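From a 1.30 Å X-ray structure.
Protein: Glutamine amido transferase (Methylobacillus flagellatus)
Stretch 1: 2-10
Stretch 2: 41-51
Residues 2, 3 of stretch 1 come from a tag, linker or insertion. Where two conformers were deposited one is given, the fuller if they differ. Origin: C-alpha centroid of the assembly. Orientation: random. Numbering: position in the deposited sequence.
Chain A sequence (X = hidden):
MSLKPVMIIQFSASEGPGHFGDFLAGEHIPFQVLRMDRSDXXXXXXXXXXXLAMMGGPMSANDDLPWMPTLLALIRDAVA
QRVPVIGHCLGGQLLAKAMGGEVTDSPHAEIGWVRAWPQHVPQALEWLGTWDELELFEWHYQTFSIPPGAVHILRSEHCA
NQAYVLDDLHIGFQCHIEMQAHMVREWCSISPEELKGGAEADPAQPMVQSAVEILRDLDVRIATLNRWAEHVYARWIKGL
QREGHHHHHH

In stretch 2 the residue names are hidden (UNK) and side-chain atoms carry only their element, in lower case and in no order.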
ATOM      1  N   SER A   2     -12.078 -10.510  20.170  1.00 22.00           N
ATOM      2  CA  SER A   2     -10.750 -10.629  20.865  1.00 22.06           C
ATOM      3  C   SER A   2      -9.574 -10.876  19.885  1.00 20.53           C
ATOM      4  O   SER A   2      -8.536 -11.418  20.269  1.00 20.60           O
ATOM      5  CB  SER A   2     -10.797 -11.748  21.924  1.00 22.32           C
ATOM      6  OG  SER A   2      -9.498 -12.208  22.303  1.00 25.28           O
ATOM      7  N   LEU A   3      -9.736 -10.462  18.631  1.00 19.17           N
ATOM      8  CA  LEU A   3      -8.703 -10.696  17.639  1.00 17.68           C
ATOM      9  C   LEU A   3      -7.522  -9.850  18.089  1.00 14.91           C
ATOM     10  O   LEU A   3      -7.736  -8.723  18.615  1.00 14.84           O
ATOM     11  CB  LEU A   3      -9.253 -10.259  16.281  1.00 18.16           C
ATOM     12  CG  LEU A   3      -8.657 -10.458  14.897  1.00 19.80           C
ATOM     13  CD1 LEU A   3      -8.297 -11.880  14.549  1.00 16.68           C
ATOM     14  CD2 LEU A   3      -9.753  -9.917  13.927  1.00 21.99           C
ATOM     15  N   LYS A   4      -6.270 -10.299  17.830  1.00  9.19           N
ATOM     16  CA  LYS A   4      -5.147  -9.380  18.030  1.00  7.93           C
ATOM     17  C   LYS A   4      -5.275  -8.249  17.017  1.00  5.75           C
ATOM     18  O   LYS A   4      -5.810  -8.452  15.935  1.00  7.45           O
ATOM     19  CB  LYS A   4      -3.811 -10.053  17.892  1.00  7.26           C
ATOM     20  CG  LYS A   4      -3.606 -11.102  18.964  1.00  6.92           C
ATOM     21  CD  LYS A   4      -2.227 -11.638  18.999  1.00  8.99           C
ATOM     22  CE  LYS A   4      -2.043 -12.747  20.035  1.00  9.82           C
ATOM     23  NZ  LYS A   4      -0.646 -13.270  20.189  1.00 15.45           N
ATOM     24  N   PRO A   5      -4.864  -7.036  17.400  1.00  5.90           N
ATOM     25  CA  PRO A   5      -5.035  -5.940  16.471  1.00  5.82           C
ATOM     26  C   PRO A   5      -4.194  -6.137  15.194  1.00  4.93           C
ATOM     27  O   PRO A   5      -3.111  -6.713  15.219  1.00  6.39           O
ATOM     28  CB  PRO A   5      -4.504  -4.740  17.243  1.00  4.76           C
ATOM     29  CG  PRO A   5      -3.481  -5.314  18.127  1.00 10.26           C
ATOM     30  CD  PRO A   5      -4.167  -6.602  18.626  1.00  6.68           C
ATOM     31  N   VAL A   6      -4.690  -5.591  14.105  1.00  4.43           N
ATOM     32  CA  VAL A   6      -3.836  -5.313  12.934  1.00  4.44           C
ATOM     33  C   VAL A   6      -2.908  -4.171  13.309  1.00  4.44           C
ATOM     34  O   VAL A   6      -3.352  -3.143  13.831  1.00  6.07           O
ATOM     35  CB  VAL A   6      -4.670  -4.976  11.702  1.00  4.73           C
ATOM     36  CG1 VAL A   6      -3.791  -4.489  10.527  1.00  5.34           C
ATOM     37  CG2 VAL A   6      -5.522  -6.219  11.298  1.00  5.45           C
HETATM   38  N   MSE A   7      -1.604  -4.337  13.096  1.00  3.92           N
HETATM   39  CA  MSE A   7      -0.655  -3.265  13.306  1.00  4.23           C
HETATM   40  C   MSE A   7      -0.498  -2.496  12.009  1.00  4.89           C
HETATM   41  O   MSE A   7      -0.249  -3.084  10.980  1.00  5.21           O
HETATM   42  CB  MSE A   7       0.648  -3.869  13.731  1.00  6.27           C
HETATM   43  CG  MSE A   7       1.836  -2.949  13.635  1.00 10.47           C
HETATM   44 SE   MSE A   7       3.556  -3.544  14.481  1.00 30.77          SE
HETATM   45  CE  MSE A   7       3.905  -5.342  13.631  1.00 25.73           C
ATOM     46  N   ILE A   8      -0.653  -1.196  12.051  1.00  4.93           N
ATOM     47  CA  ILE A   8      -0.535  -0.308  10.894  1.00  5.92           C
ATOM     48  C   ILE A   8       0.654   0.610  11.128  1.00  6.50           C
ATOM     49  O   ILE A   8       0.702   1.360  12.113  1.00  7.96           O
ATOM     50  CB  ILE A   8      -1.808   0.554  10.627  1.00  5.99           C
ATOM     51  CG1 ILE A   8      -3.052  -0.321  10.482  1.00  8.44           C
ATOM     52  CG2 ILE A   8      -1.567   1.464   9.440  1.00  7.64           C
ATOM     53  CD1 ILE A   8      -4.337   0.447  10.156  1.00  8.85           C
ATOM     54  N   ILE A   9       1.628   0.530  10.244  1.00  6.26           N
ATOM     55  CA  ILE A   9       2.791   1.385  10.284  1.00  6.23           C
ATOM     56  C   ILE A   9       2.548   2.590   9.390  1.00  7.46           C
ATOM     57  O   ILE A   9       2.282   2.472   8.191  1.00  7.16           O
ATOM     58  CB  ILE A   9       4.072   0.626   9.788  1.00  6.86           C
ATOM     59  CG1 ILE A   9       4.234  -0.728  10.502  1.00  7.37           C
ATOM     60  CG2 ILE A   9       5.331   1.536   9.897  1.00  8.19           C
ATOM     61  CD1 ILE A   9       4.238  -0.669  12.003  1.00  8.20           C
ATOM     62  N   GLN A  10       2.610   3.751  10.039  1.00  7.34           N
ATOM     63  CA  GLN A  10       2.437   5.028   9.379  1.00  8.08           C
ATOM     64  C   GLN A  10       3.758   5.793   9.442  1.00  9.40           C
ATOM     65  O   GLN A  10       4.527   5.675  10.403  1.00 10.41           O
ATOM     66  CB  GLN A  10       1.313   5.753  10.117  1.00  9.49           C
ATOM     67  CG  GLN A  10       0.765   7.021   9.487  1.00 12.25           C
ATOM     68  CD  GLN A  10      -0.598   7.436  10.065  1.00  8.41           C
ATOM     69  OE1 GLN A  10      -1.480   6.592  10.478  1.00 11.34           O
ATOM     70  NE2 GLN A  10      -0.795   8.724  10.020  1.00 12.14           N
ATOM     71  N   UNK A  41       7.986   2.781  19.126  1.00 11.54           N
ATOM     72  CA  UNK A  41       8.677   1.513  19.091  1.00 12.06           C
ATOM     73  C   UNK A  41       7.911   0.440  18.374  1.00 10.62           C
ATOM     74  O   UNK A  41       6.702   0.363  18.449  1.00 10.24           O
ATOM     75  c   UNK A  41       8.884   2.418  21.230  1.00 13.90           C
ATOM     76  c   UNK A  41       8.798   1.140  20.582  1.00 11.13           C
ATOM     77  c   UNK A  41       7.858   3.263  20.520  1.00 13.11           C
ATOM     78  N   UNK A  42       8.636  -0.369  17.630  1.00 10.25           N
ATOM     79  CA  UNK A  42       8.028  -1.527  16.967  1.00  9.30           C
ATOM     80  C   UNK A  42       7.993  -2.712  17.941  1.00  9.22           C
ATOM     81  O   UNK A  42       8.880  -2.850  18.773  1.00 10.26           O
ATOM     82  c   UNK A  42       8.758  -0.919  14.558  1.00  7.83           C
ATOM     83  c   UNK A  42       9.958  -1.139  13.628  1.00  8.82           C
ATOM     84  c   UNK A  42       7.420  -1.067  13.868  1.00  8.32           C
ATOM     85  c   UNK A  42       8.852  -1.908  15.733  1.00  8.75           C
ATOM     86  N   UNK A  43       7.001  -3.582  17.808  1.00  9.37           N
ATOM     87  CA  UNK A  43       6.910  -4.752  18.711  1.00  9.36           C
ATOM     88  C   UNK A  43       8.044  -5.707  18.398  1.00  9.52           C
ATOM     89  O   UNK A  43       8.372  -5.961  17.232  1.00  9.45           O
ATOM     90  c   UNK A  43       5.957  -3.598  16.790  1.00  9.58           C
ATOM     91  c   UNK A  43       5.613  -5.410  18.304  1.00 11.40           C
ATOM     92  c   UNK A  43       5.400  -5.031  16.864  1.00 11.49           C
ATOM     93  N   UNK A  44       8.614  -6.313  19.424  1.00  8.22           N
ATOM     94  CA  UNK A  44       9.628  -7.361  19.221  1.00  7.97           C
ATOM     95  C   UNK A  44       9.048  -8.615  18.648  1.00  7.43           C
ATOM     96  O   UNK A  44       9.728  -9.324  17.900  1.00  6.48           O
ATOM     97  c   UNK A  44      10.343  -7.704  20.527  1.00  9.49           C
ATOM     98  N   UNK A  45       7.788  -8.881  18.980  1.00  6.26           N
ATOM     99  CA  UNK A  45       7.122 -10.107  18.557  1.00  6.74           C
ATOM    100  C   UNK A  45       6.010  -9.780  17.563  1.00  6.58           C
ATOM    101  O   UNK A  45       4.945  -9.300  17.944  1.00  7.12           O
ATOM    102  o   UNK A  45       6.345 -12.952  17.527  1.00  6.95           O
ATOM    103  o   UNK A  45       6.550 -14.205  19.322  1.00  8.63           O
ATOM    104  c   UNK A  45       6.583 -10.807  19.784  1.00  5.58           C
ATOM    105  c   UNK A  45       5.629 -12.019  19.613  1.00  5.94           C
ATOM    106  c   UNK A  45       6.230 -13.124  18.751  1.00  6.98           C
ATOM    107  N   UNK A  46       6.232 -10.146  16.331  1.00  6.43           N
ATOM    108  CA  UNK A  46       5.249  -9.977  15.262  1.00  6.72           C
ATOM    109  C   UNK A  46       3.913 -10.677  15.587  1.00  5.94           C
ATOM    110  O   UNK A  46       2.834 -10.233  15.172  1.00  7.49           O
ATOM    111  c   UNK A  46       6.019 -11.986  13.888  1.00  7.39           C
ATOM    112  c   UNK A  46       4.854 -10.041  12.748  1.00  9.42           C
ATOM    113  c   UNK A  46       5.795 -10.461  13.909  1.00  6.83           C
ATOM    114  c   UNK A  46       4.596  -8.501  12.537  1.00  9.08           C
ATOM    115  N   UNK A  47       3.964 -11.783  16.315  1.00  5.94           N
ATOM    116  CA  UNK A  47       2.773 -12.544  16.632  1.00  7.67           C
ATOM    117  C   UNK A  47       1.823 -11.775  17.599  1.00  7.93           C
ATOM    118  O   UNK A  47       0.715 -12.245  17.867  1.00  9.32           O
ATOM    119  n   UNK A  47       1.503 -17.969  17.794  1.00 23.92           N
ATOM    120  c   UNK A  47       3.095 -13.910  17.185  1.00  8.59           C
ATOM    121  n   UNK A  47       2.140 -16.381  16.269  1.00 19.07           N
ATOM    122  c   UNK A  47       3.056 -15.634  15.413  1.00 19.04           C
ATOM    123  c   UNK A  47       3.929 -14.797  16.250  1.00 12.01           C
ATOM    124  n   UNK A  47       3.647 -18.035  16.900  1.00 22.34           N
ATOM    125  c   UNK A  47       2.449 -17.452  16.991  1.00 22.87           C
ATOM    126  N   UNK A  48       2.249 -10.617  18.110  1.00  7.06           N
ATOM    127  CA  UNK A  48       1.381  -9.733  18.857  1.00  7.54           C
ATOM    128  C   UNK A  48       0.345  -9.078  17.953  1.00  8.06           C
ATOM    129  O   UNK A  48      -0.594  -8.496  18.491  1.00  8.16           O
ATOM    130  o   UNK A  48       3.653  -8.146  21.334  1.00 13.94           O
ATOM    131  c   UNK A  48       2.205  -8.609  19.563  1.00  9.04           C
ATOM    132  c   UNK A  48       3.068  -9.083  20.749  1.00  9.48           C
ATOM    133  o   UNK A  48       3.103 -10.266  21.081  1.00 10.64           O
ATOM    134  N   UNK A  49       0.463  -9.220  16.638  1.00  7.88           N
ATOM    135  CA  UNK A  49      -0.546  -8.628  15.733  0.50  7.04           C
ATOM    136  C   UNK A  49      -1.172  -9.714  14.867  1.00  7.81           C
ATOM    137  O   UNK A  49      -0.587 -10.789  14.641  1.00  9.70           O
ATOM    138  s   UNK A  49       1.028  -7.925  13.501  0.50  5.76           S
ATOM    139  c   UNK A  49       0.003  -7.459  14.921  0.50  7.43           C
ATOM    140  N   UNK A  50      -2.401  -9.473  14.415  1.00  6.11           N
ATOM    141  CA  UNK A  50      -3.083 -10.423  13.562  1.00  6.48           C
ATOM    142  C   UNK A  50      -2.634 -10.281  12.078  1.00  6.32           C
ATOM    143  O   UNK A  50      -2.799 -11.214  11.267  1.00  6.21           O
ATOM    144  c   UNK A  50      -4.596 -10.268  13.651  1.00  8.25           C
ATOM    145  o   UNK A  50      -4.996  -8.951  13.319  1.00  7.84           O
ATOM    146  N   UNK A  51      -2.126  -9.094  11.744  1.00  5.58           N
ATOM    147  CA  UNK A  51      -1.682  -8.758  10.388  1.00  5.48           C
ATOM    148  C   UNK A  51      -0.917  -7.430  10.463  1.00  5.77           C
ATOM    149  O   UNK A  51      -1.036  -6.747  11.463  1.00  6.64           O
TER
HETATM  150  O   HOH W   1       2.180 -12.850  20.856  1.00 13.27           O
HETATM  151  O   HOH W   2      -0.240 -15.472  18.280  1.00 31.88           O

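Position 41 carries three side-chain carbons that close a ring onto the backbone nitrogen, and none of them reaches stretch 1; it is Pro41. At position 42 four carbons fork at the second, and one tip lies near the end of an isoleucine on the strand. This is Leu42, whose CD2 packs 3.7 Å from CD1 of Ile9. Position 43 again has three carbons closing a ring onto N, here directed toward stretch 1. The residue is Pro43, and its CD lies 3.3 Å from SE of Met7, a selenomethionine.

A single side-chain carbon, remote from stretch 1, identifies position 44 as Ala44. Position 45 has three carbons, the third carrying two oxygens, also without contact to the strand: Glu45. Its carboxylate turns back on its own stretch, where OE1 accepts a hydrogen bond from the backbone N of position 47 at 2.9 Å.

Position 46 has four carbons forked at the first, with one arm two carbons long; the CA-to-CB bond points away from the strand, yet the end of the long arm comes near CE of Met7. This is Ile46, and its CD1 lies 3.4 Å from CE of Met7. At position 47 three carbons lead to a nitrogen and then to a carbon bearing two more nitrogens, the guanidinium of Arg47. The CA-to-CB bond of Arg47 points away from stretch 1, but the backbone O of Arg47 accepts a 2.9 Å hydrogen bond from NZ of Lys4; water 2 accepts from both that NZ and Arg47 NH2. Position 48 has two carbons, the second with two oxygens, and is Asp48. Water 1 donates to its OD1 and accepts a weak bond from Lys4 NZ.

Position 49 has one carbon followed by sulfur, with CB 3.8 Å from CB of Met7, and is Cys49. At position 50, directed toward the strand, one carbon is followed by an oxygen that lies 2.8 Å from O of Lys4. This is Ser50, whose OG donates a hydrogen bond to that carbonyl. Position 51 has no side-chain atoms and is Gly51.

The contact joins two backbone hydrogen bonds and the polar contacts of Lys4 to an apolar patch. Ser50 N donates to Pro5 O and Gly51 O accepts from Met7 N, both at 3.0 Å, so the end of stretch 2 runs alongside the start of the strand. The extended side chain of Lys4 reaches back to the 3-10 segment at 46-48, which presents the carbonyl of Arg47 to its ammonium. Met7 supplies the apolar centre, touching Pro43, Ile46 and Cys49, while Ile9 and Leu42 extend the packing farther along the strand.

Stretch 2 (41-51) PLPAEIRDCSG
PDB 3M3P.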